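Local coordinates for protein alpha-L-rhamnosidase (Aspergillus terreus, PDB 6GSZ) that probably hydrolyses terminal non-reducing alpha-L-rhamnose residues in alpha-L-rhamnosides, and binds calcium ions, at residues 40-45 with 52-57; 2-7 with 80-85; 45-50 with 67-72. All coordinates share one frame; numbering follows the deposited sequence.

Overall arrangement
All three contacts lie in the N-terminal immunoglobulin-like domain, on the same side of the chain's centre. Contacts 1 and 2 have centres about 11 Å apart, as do contacts 1 and 3; those of contacts 2 and 3 are about 18 Å apart. Strands 53-58, 38-46 and 78-86 are consecutive in one five-stranded sheet: contact 1 pairs the first two, and contact 2 packs the third against strand 3-9 of a separate two-stranded sheet. Contact 3 continues from strand 38-46, sharing Val45 with contact 1, to a loop before strand 78-86. Along the chain, contact 2 encloses the other two, whose segments alternate, so strand 3-9 packs on a strand some 70 residues later.

Contact 1: 40-45 with 52-57; sequences AYEIEV and ADVFRS. With CA (calcium ion), chain X.
Ala40 sets CB over one face of the Arg56 guanidinium, 3.7 Å from Arg56 NH2, before the first paired residue, Tyr41. There CG sits between the backbone N and the carbonyl carbon (chi1 62°), and Ser57 CB, in the conformer described, lies over one face of the Tyr41 ring, offset toward its rim, in a CH-pi contact 3.7 Å from the centroid. Glu42 divides its carboxylate: OE2 meets Arg56 NH1 at the guanidinium edge in a weak salt bridge of 3.3 Å, with the two planes 78° apart, while OE1 pairs with Arg83 of the next strand. Ile43 N donates to Phe55 O over 2.9 Å, and Phe55 N returns the bond to Ile43 O. Glu44 rests CG on Ala52 CB (3.9 Å) and sends its carboxylate to Arg81. Val45 presses CG2 against the Phe55 edge, 4.0 Å from CE2, and its backbone pairs with Asp53, whose OD1 coordinates a calcium ion at 2.3 Å. Six backbone bonds and strand directions 160° apart define an antiparallel hairpin. This implies one face tied to strand 78-86 through Glu42 and Glu44, and another, apolar at Ile43, Val45 and Phe55, where Asp53 binds calcium.

Contact 2: 2-7 with 80-85; sequences LSISQV and VRVRSF
Two sheets of the N-terminal immunoglobulin-like domain meet face to face where Ile4 and Val7 of strand 3-9 pack on Val82 of strand 78-86. The segment axes come no closer than 7.6 Å and their directions differ by 140°, a spacing that fits side-chain packing between layers and not pairing within one sheet. Apolar groups carry the contact.

Ile4 makes the closest approach, through CD1. Its CG1 lies beside the backbone N, anti to the carbonyl carbon (chi1 -70°), and CD1 continues anti (chi2 170°) to reach the backbone of the other strand, 3.5 Å from Val82 O. The same methyl approaches Val82 CG1 at 3.9 Å, the two side chains crossing at about a right angle, and lies 3.9 Å from Arg83 CA. It also comes near Ser84 CB, at 4.3 Å. Val82 thus uses its two branches separately: CG1 faces Ile4, whereas CG2 is met by both methyls of Val7, with Val7 CG1 at 4.1 Å.

Ile4 and Val7 both point toward strand 78-86 although two residues separate them. Ser5 and Gln6 both bond through their backbones to Arg28, evidence consistent with a classic beta bulge that shifts the inward-facing positions by one residue.

Trp27 of strand 25-30 touches Ile4 and Val82 and extends the apolar layer. The hydroxyl of buried Ser84 is hydrogen-bonded to Gln38 OE1. Such facing of two sheets through branched aliphatic side chains is typical of the beta-sandwich core of immunoglobulin-like domains.

Contact 3: 45-50 with 67-72; sequences VKRAGH and WPSSPL
Val45 lies on strand 38-46, and the chain beyond it forms a type II beta turn, Arg47 to His50, beside the irregular segment 67-72, whose Ser69 CA lies 7.3 Å from Val45 CA. Val45 sends one methyl to each of two partners. Its CG1 approaches Trp67 CH2 obliquely at 4.1 Å, and its CG2 meets Pro68 CG at the same separation.

Arg47 supplies the polar half. Its chain is extended from CG to NE, and the guanidinium is gripped at its edge: NH1 donates to Ser69 OG over 2.8 Å, with an angle of 157° at the hydrogen. NH2 donates to Ser70 O at 3.0 Å, and both acceptors lie close to the guanidinium plane. Ser70 O is held twice, since Trp67 NE1 reaches it at 2.9 Å from the opposite face of the carbonyl plane. A water bridges Arg47 NH2 to Pro71 O, while Leu72 CD2 covers one guanidinium face, 3.7 Å from NH2. With NE bound to Glu76, the bonds fix the group's rotation, and the nearby carboxylate probably steadies its positive charge.

Among neighbouring strands, Trp67 and Leu72 also touch Val101 of strand 99-103, Pro68 and Ser69 lean on Phe55 of strand 53-58, and Val45 and Leu72 meet Ala78 at the start of strand 78-86.

Contact 1: 40-45 with 52-57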
loop_
_atom_site.group_PDB
_atom_site.type_symbol
_atom_site.label_atom_id
_atom_site.label_comp_id
_atom_site.label_asym_id
_atom_site.label_seq_id
_atom_site.Cartn_x
_atom_site.Cartn_y
_atom_site.Cartn_z
ATOM N N ALA A 40 -11.612 0.737 32.299
ATOM C CA ALA A 40 -12.424 1.909 31.996
ATOM C C ALA A 40 -11.544 2.917 31.281
ATOM O O ALA A 40 -10.325 2.824 31.304
ATOM C CB ALA A 40 -12.999 2.541 33.244
ATOM N N TYR A 41 -12.193 3.880 30.641
ATOM C CA TYR A 41 -11.494 4.999 30.006
ATOM C C TYR A 41 -12.330 6.262 30.186
ATOM O O TYR A 41 -13.525 6.232 30.403
ATOM C CB TYR A 41 -11.186 4.718 28.537
ATOM C CG TYR A 41 -12.377 4.509 27.647
ATOM C CD1 TYR A 41 -13.066 5.593 27.115
ATOM C CD2 TYR A 41 -12.760 3.241 27.231
ATOM C CE1 TYR A 41 -14.127 5.419 26.241
ATOM C CE2 TYR A 41 -13.798 3.061 26.344
ATOM C CZ TYR A 41 -14.458 4.149 25.794
ATOM O OH TYR A 41 -15.503 3.938 24.907
ATOM N N GLU A 42 -11.627 7.385 30.007
ATOM C CA GLU A 42 -12.227 8.705 29.923
ATOM C C GLU A 42 -11.730 9.365 28.634
ATOM O O GLU A 42 -10.542 9.350 28.349
ATOM C CB GLU A 42 -11.894 9.556 31.156
ATOM C CG GLU A 42 -12.693 9.126 32.366
ATOM C CD GLU A 42 -12.412 9.925 33.621
ATOM O OE1 GLU A 42 -11.465 10.716 33.610
ATOM O OE2 GLU A 42 -13.112 9.670 34.636
ATOM N N ILE A 43 -12.681 9.934 27.904
ATOM C CA ILE A 43 -12.380 10.757 26.714
ATOM C C ILE A 43 -12.841 12.186 27.023
ATOM O O ILE A 43 -14.010 12.417 27.307
ATOM C CB ILE A 43 -13.063 10.228 25.447
ATOM C CG1 ILE A 43 -12.680 8.790 25.144
ATOM C CG2 ILE A 43 -12.714 11.156 24.280
ATOM C CD1 ILE A 43 -13.381 8.144 23.955
ATOM N N GLU A 44 -11.891 13.118 26.942
ATOM C CA GLU A 44 -12.132 14.564 27.081
ATOM C C GLU A 44 -12.302 15.148 25.679
ATOM O O GLU A 44 -11.420 14.986 24.829
ATOM C CB GLU A 44 -10.955 15.216 27.800
ATOM C CG GLU A 44 -11.121 16.717 28.045
ATOM C CD GLU A 44 -9.800 17.323 28.480
ATOM O OE1 GLU A 44 -9.645 17.611 29.689
ATOM O OE2 GLU A 44 -8.891 17.406 27.621
ATOM N N VAL A 45 -13.433 15.806 25.467
ATOM C CA VAL A 45 -13.700 16.499 24.224
ATOM C C VAL A 45 -13.888 17.995 24.494
ATOM O O VAL A 45 -14.823 18.396 25.207
ATOM C CB VAL A 45 -14.935 15.907 23.529
ATOM C CG1 VAL A 45 -15.187 16.589 22.182
ATOM C CG2 VAL A 45 -14.807 14.395 23.385
ATOM N N ALA A 52 -14.628 21.755 28.420
ATOM C CA ALA A 52 -14.436 20.415 28.080
ATOM C C ALA A 52 -15.536 19.542 28.704
ATOM O O ALA A 52 -15.967 19.745 29.859
ATOM C CB ALA A 52 -13.066 20.010 28.559
ATOM N N ASP A 53 -15.988 18.543 27.933
ATOM C CA ASP A 53 -16.778 17.437 28.475
ATOM C C ASP A 53 -15.860 16.224 28.648
ATOM O O ASP A 53 -15.021 16.006 27.831
ATOM C CB ASP A 53 -17.933 17.033 27.566
ATOM C CG ASP A 53 -19.044 18.045 27.458
ATOM O OD1 ASP A 53 -19.273 18.769 28.448
ATOM O OD2 ASP A 53 -19.655 18.090 26.374
ATOM N N VAL A 54 -16.057 15.463 29.747
ATOM C CA VAL A 54 -15.352 14.209 29.972
ATOM C C VAL A 54 -16.411 13.106 30.001
ATOM O O VAL A 54 -17.373 13.166 30.754
ATOM C CB VAL A 54 -14.477 14.226 31.246
ATOM C CG1 VAL A 54 -13.835 12.869 31.508
ATOM C CG2 VAL A 54 -13.413 15.330 31.159
ATOM N N PHE A 55 -16.196 12.091 29.169
ATOM C CA PHE A 55 -17.092 10.957 29.043
ATOM C C PHE A 55 -16.368 9.709 29.556
ATOM O O PHE A 55 -15.296 9.328 29.050
ATOM C CB PHE A 55 -17.448 10.739 27.573
ATOM C CG PHE A 55 -18.145 11.932 26.973
ATOM C CD1 PHE A 55 -19.513 12.111 27.128
ATOM C CD2 PHE A 55 -17.433 12.882 26.257
ATOM C CE1 PHE A 55 -20.153 13.214 26.591
ATOM C CE2 PHE A 55 -18.072 13.978 25.712
ATOM C CZ PHE A 55 -19.427 14.134 25.853
ATOM N N ARG A 56 -16.931 9.078 30.576
ATOM C CA ARG A 56 -16.342 7.836 31.148
ATOM C C ARG A 56 -17.132 6.624 30.653
ATOM O O ARG A 56 -18.365 6.636 30.611
ATOM C CB ARG A 56 -16.400 7.852 32.681
ATOM C CG ARG A 56 -15.695 6.656 33.321
ATOM C CD ARG A 56 -15.481 6.688 34.826
ATOM N NE ARG A 56 -14.754 5.493 35.273
ATOM C CZ ARG A 56 -13.547 5.494 35.857
ATOM N NH1 ARG A 56 -12.823 6.604 35.907
ATOM N NH2 ARG A 56 -13.083 4.392 36.428
ATOM N N SER A 57 -16.385 5.580 30.293
ATOM C CA SER A 57 -16.928 4.278 29.903
ATOM C C SER A 57 -16.285 3.203 30.763
ATOM O O SER A 57 -15.077 3.150 30.833
ATOM C CB SER A 57 -16.627 3.963 28.467
ATOM O OG SER A 57 -17.333 4.811 27.573
HETATM CA CA CA X . -20.633 20.477 29.292
HETATM O O HOH W 1 -17.736 2.428 25.635
HETATM O O HOH W 2 -18.537 20.572 30.677
HETATM O O HOH W 3 -19.146 21.759 27.971
#

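Contact 2: 2-7 with 80-85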
loop_
_atom_site.group_PDB
_atom_site.type_symbol
_atom_site.label_atom_id
_atom_site.label_comp_id
_atom_site.label_asym_id
_atom_site.label_seq_id
_atom_site.Cartn_x
_atom_site.Cartn_y
_atom_site.Cartn_z
ATOM N N LEU A 2 3.390 2.936 32.318
ATOM C CA LEU A 2 2.241 2.894 31.406
ATOM C C LEU A 2 1.751 4.278 30.976
ATOM O O LEU A 2 1.360 5.111 31.795
ATOM C CB LEU A 2 1.081 2.166 32.073
ATOM C CG LEU A 2 -0.140 1.980 31.178
ATOM C CD1 LEU A 2 0.184 1.093 29.990
ATOM C CD2 LEU A 2 -1.284 1.414 31.983
ATOM N N SER A 3 1.660 4.470 29.654
ATOM C CA SER A 3 1.115 5.695 29.091
ATOM C C SER A 3 0.393 5.406 27.775
ATOM O O SER A 3 0.567 4.328 27.170
ATOM C CB SER A 3 2.178 6.750 28.867
ATOM O OG SER A 3 3.094 6.358 27.860
ATOM N N ILE A 4 -0.347 6.407 27.317
ATOM C CA ILE A 4 -0.951 6.372 25.978
ATOM C C ILE A 4 -0.009 7.082 24.998
ATOM O O ILE A 4 0.331 8.244 25.212
ATOM C CB ILE A 4 -2.362 6.993 25.971
ATOM C CG1 ILE A 4 -3.337 6.079 26.726
ATOM C CG2 ILE A 4 -2.829 7.254 24.545
ATOM C CD1 ILE A 4 -4.696 6.686 26.989
ATOM N N SER A 5 0.402 6.352 23.954
ATOM C CA SER A 5 1.377 6.841 22.994
ATOM C C SER A 5 0.734 7.491 21.771
ATOM O O SER A 5 1.422 8.237 21.099
ATOM C CB SER A 5 2.301 5.758 22.542
ATOM O OG SER A 5 1.584 4.663 22.022
ATOM N N GLN A 6 -0.521 7.151 21.452
ATOM C CA GLN A 6 -1.136 7.593 20.194
ATOM C C GLN A 6 -2.632 7.552 20.436
ATOM O O GLN A 6 -3.114 6.590 21.023
ATOM C CB GLN A 6 -0.815 6.627 19.026
ATOM C CG GLN A 6 -1.496 7.008 17.705
ATOM C CD GLN A 6 -1.455 6.001 16.572
ATOM O OE1 GLN A 6 -0.797 6.225 15.551
ATOM N NE2 GLN A 6 -2.202 4.910 16.698
ATOM N N VAL A 7 -3.326 8.602 20.031
ATOM C CA VAL A 7 -4.769 8.659 19.970
ATOM C C VAL A 7 -5.122 8.934 18.514
ATOM O O VAL A 7 -4.607 9.931 17.938
ATOM C CB VAL A 7 -5.369 9.734 20.894
ATOM C CG1 VAL A 7 -6.861 9.800 20.714
ATOM C CG2 VAL A 7 -5.042 9.425 22.349
ATOM N N VAL A 80 -9.061 16.447 21.679
ATOM C CA VAL A 80 -9.385 15.220 22.397
ATOM C C VAL A 80 -8.193 14.765 23.204
ATOM O O VAL A 80 -7.063 14.778 22.716
ATOM C CB VAL A 80 -9.819 14.136 21.395
ATOM C CG1 VAL A 80 -9.991 12.803 22.110
ATOM C CG2 VAL A 80 -11.128 14.536 20.723
ATOM N N ARG A 81 -8.468 14.318 24.450
ATOM C CA ARG A 81 -7.483 13.566 25.224
ATOM C C ARG A 81 -8.186 12.325 25.784
ATOM O O ARG A 81 -9.396 12.337 25.926
ATOM C CB ARG A 81 -6.900 14.395 26.370
ATOM C CG ARG A 81 -6.163 15.652 25.943
ATOM C CD ARG A 81 -5.399 16.262 27.113
ATOM N NE ARG A 81 -6.298 16.742 28.138
ATOM C CZ ARG A 81 -5.912 17.007 29.405
ATOM N NH1 ARG A 81 -4.641 16.858 29.756
ATOM N NH2 ARG A 81 -6.809 17.384 30.311
ATOM N N VAL A 82 -7.394 11.287 26.066
ATOM C CA VAL A 82 -7.884 10.051 26.639
ATOM C C VAL A 82 -7.029 9.690 27.835
ATOM O O VAL A 82 -5.836 9.898 27.839
ATOM C CB VAL A 82 -7.863 8.921 25.591
ATOM C CG1 VAL A 82 -8.372 7.602 26.166
ATOM C CG2 VAL A 82 -8.631 9.334 24.338
ATOM N N ARG A 83 -7.645 9.021 28.812
ATOM C CA ARG A 83 -6.874 8.305 29.834
ATOM C C ARG A 83 -7.592 6.993 30.125
ATOM O O ARG A 83 -8.772 6.873 29.964
ATOM C CB ARG A 83 -6.626 9.142 31.091
ATOM C CG ARG A 83 -7.875 9.566 31.823
ATOM C CD ARG A 83 -7.483 10.351 33.080
ATOM N NE ARG A 83 -8.658 10.742 33.817
ATOM C CZ ARG A 83 -8.633 11.282 35.029
ATOM N NH1 ARG A 83 -7.473 11.504 35.644
ATOM N NH2 ARG A 83 -9.778 11.579 35.610
ATOM N N SER A 84 -6.781 6.039 30.538
ATOM C CA SER A 84 -7.185 4.662 30.682
ATOM C C SER A 84 -6.890 4.196 32.120
ATOM O O SER A 84 -5.850 4.519 32.681
ATOM C CB SER A 84 -6.479 3.840 29.637
ATOM O OG SER A 84 -6.759 2.473 29.812
ATOM N N PHE A 85 -7.832 3.426 32.679
ATOM C CA PHE A 85 -7.792 2.909 34.036
ATOM C C PHE A 85 -7.613 1.384 34.040
ATOM O O PHE A 85 -8.362 0.663 33.387
ATOM C CB PHE A 85 -9.090 3.301 34.734
ATOM C CG PHE A 85 -9.337 4.783 34.810
ATOM C CD1 PHE A 85 -9.967 5.443 33.758
ATOM C CD2 PHE A 85 -8.904 5.529 35.902
ATOM C CE1 PHE A 85 -10.194 6.807 33.815
ATOM C CE2 PHE A 85 -9.115 6.893 35.943
ATOM C CZ PHE A 85 -9.767 7.525 34.907
#

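Contact 3: 45-50 with 67-72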
loop_
_atom_site.group_PDB
_atom_site.type_symbol
_atom_site.label_atom_id
_atom_site.label_comp_id
_atom_site.label_asym_id
_atom_site.label_seq_id
_atom_site.Cartn_x
_atom_site.Cartn_y
_atom_site.Cartn_z
ATOM N N VAL A 45 -13.433 15.806 25.467
ATOM C CA VAL A 45 -13.700 16.499 24.224
ATOM C C VAL A 45 -13.888 17.995 24.494
ATOM O O VAL A 45 -14.823 18.396 25.207
ATOM C CB VAL A 45 -14.935 15.907 23.529
ATOM C CG1 VAL A 45 -15.187 16.589 22.182
ATOM C CG2 VAL A 45 -14.807 14.395 23.385
ATOM N N LYS A 46 -13.011 18.806 23.884
ATOM C CA LYS A 46 -13.055 20.288 24.039
ATOM C C LYS A 46 -13.508 20.934 22.726
ATOM O O LYS A 46 -12.893 20.662 21.691
ATOM C CB LYS A 46 -11.688 20.815 24.503
ATOM C CG LYS A 46 -11.577 22.323 24.653
ATOM C CD LYS A 46 -12.393 22.881 25.789
ATOM C CE LYS A 46 -12.200 24.374 25.968
ATOM N NZ LYS A 46 -13.023 25.141 25.008
ATOM N N ARG A 47 -14.558 21.756 22.771
ATOM C CA ARG A 47 -15.033 22.556 21.675
ATOM C C ARG A 47 -14.776 24.008 22.041
ATOM O O ARG A 47 -14.978 24.345 23.189
ATOM C CB ARG A 47 -16.536 22.328 21.507
ATOM C CG ARG A 47 -16.827 21.184 20.575
ATOM C CD ARG A 47 -18.326 21.003 20.362
ATOM N NE ARG A 47 -18.571 19.977 19.357
ATOM C CZ ARG A 47 -18.876 18.727 19.619
ATOM N NH1 ARG A 47 -18.635 18.223 20.827
ATOM N NH2 ARG A 47 -19.457 17.998 18.695
ATOM N N ALA A 48 -14.313 24.803 21.064
ATOM C CA ALA A 48 -14.034 26.213 21.298
ATOM C C ALA A 48 -15.262 26.834 22.001
ATOM O O ALA A 48 -16.461 26.515 21.555
ATOM C CB ALA A 48 -13.667 26.881 19.979
ATOM N N GLY A 49 -14.974 27.697 23.024
ATOM C CA GLY A 49 -16.024 28.459 23.713
ATOM C C GLY A 49 -16.783 27.655 24.761
ATOM O O GLY A 49 -17.620 28.238 25.460
ATOM N N HIS A 50 -16.508 26.343 24.870
ATOM C CA HIS A 50 -17.202 25.478 25.837
ATOM C C HIS A 50 -16.184 24.836 26.780
ATOM O O HIS A 50 -15.052 24.544 26.397
ATOM C CB HIS A 50 -18.046 24.392 25.147
ATOM C CG HIS A 50 -19.044 24.927 24.168
ATOM N ND1 HIS A 50 -19.727 24.101 23.291
ATOM C CD2 HIS A 50 -19.471 26.185 23.905
ATOM C CE1 HIS A 50 -20.532 24.824 22.538
ATOM N NE2 HIS A 50 -20.397 26.112 22.897
ATOM N N TRP A 67 -17.340 7.356 19.115
ATOM C CA TRP A 67 -17.282 8.790 19.397
ATOM C C TRP A 67 -18.258 9.099 20.531
ATOM O O TRP A 67 -19.416 8.729 20.419
ATOM C CB TRP A 67 -17.656 9.545 18.127
ATOM C CG TRP A 67 -17.692 11.035 18.298
ATOM C CD1 TRP A 67 -18.809 11.838 18.311
ATOM C CD2 TRP A 67 -16.562 11.893 18.509
ATOM N NE1 TRP A 67 -18.444 13.144 18.528
ATOM C CE2 TRP A 67 -17.078 13.208 18.639
ATOM C CE3 TRP A 67 -15.188 11.675 18.620
ATOM C CZ2 TRP A 67 -16.241 14.287 18.893
ATOM C CZ3 TRP A 67 -14.369 12.752 18.856
ATOM C CH2 TRP A 67 -14.896 14.042 18.995
ATOM N N PRO A 68 -17.817 9.732 21.619
ATOM C CA PRO A 68 -18.699 9.890 22.787
ATOM C C PRO A 68 -19.544 11.164 22.852
ATOM O O PRO A 68 -20.384 11.320 23.699
ATOM C CB PRO A 68 -17.688 9.921 23.948
ATOM C CG PRO A 68 -16.481 10.618 23.329
ATOM C CD PRO A 68 -16.413 10.062 21.914
ATOM N N SER A 69 -19.287 12.103 21.944
ATOM C CA SER A 69 -19.922 13.433 22.026
ATOM C C SER A 69 -21.000 13.539 20.929
ATOM O O SER A 69 -21.350 12.557 20.246
ATOM C CB SER A 69 -18.830 14.502 21.957
ATOM O OG SER A 69 -19.331 15.835 22.036
ATOM N N SER A 70 -21.595 14.730 20.794
ATOM C CA SER A 70 -22.511 14.963 19.695
ATOM C C SER A 70 -21.713 14.950 18.381
ATOM O O SER A 70 -20.501 15.169 18.369
ATOM C CB SER A 70 -23.240 16.272 19.859
ATOM O OG SER A 70 -22.300 17.294 20.058
ATOM N N PRO A 71 -22.365 14.635 17.262
ATOM C CA PRO A 71 -21.676 14.628 15.955
ATOM C C PRO A 71 -20.975 15.947 15.628
ATOM O O PRO A 71 -21.475 17.025 15.955
ATOM C CB PRO A 71 -22.789 14.332 14.950
ATOM C CG PRO A 71 -23.870 13.651 15.776
ATOM C CD PRO A 71 -23.793 14.300 17.140
ATOM N N LEU A 72 -19.779 15.834 15.077
ATOM C CA LEU A 72 -19.050 17.003 14.592
ATOM C C LEU A 72 -19.677 17.511 13.287
ATOM O O LEU A 72 -20.121 16.756 12.451
ATOM C CB LEU A 72 -17.580 16.635 14.375
ATOM C CG LEU A 72 -16.823 16.222 15.633
ATOM C CD1 LEU A 72 -15.552 15.489 15.274
ATOM C CD2 LEU A 72 -16.520 17.434 16.495
HETATM O O HOH W 4 -20.876 19.281 17.005
#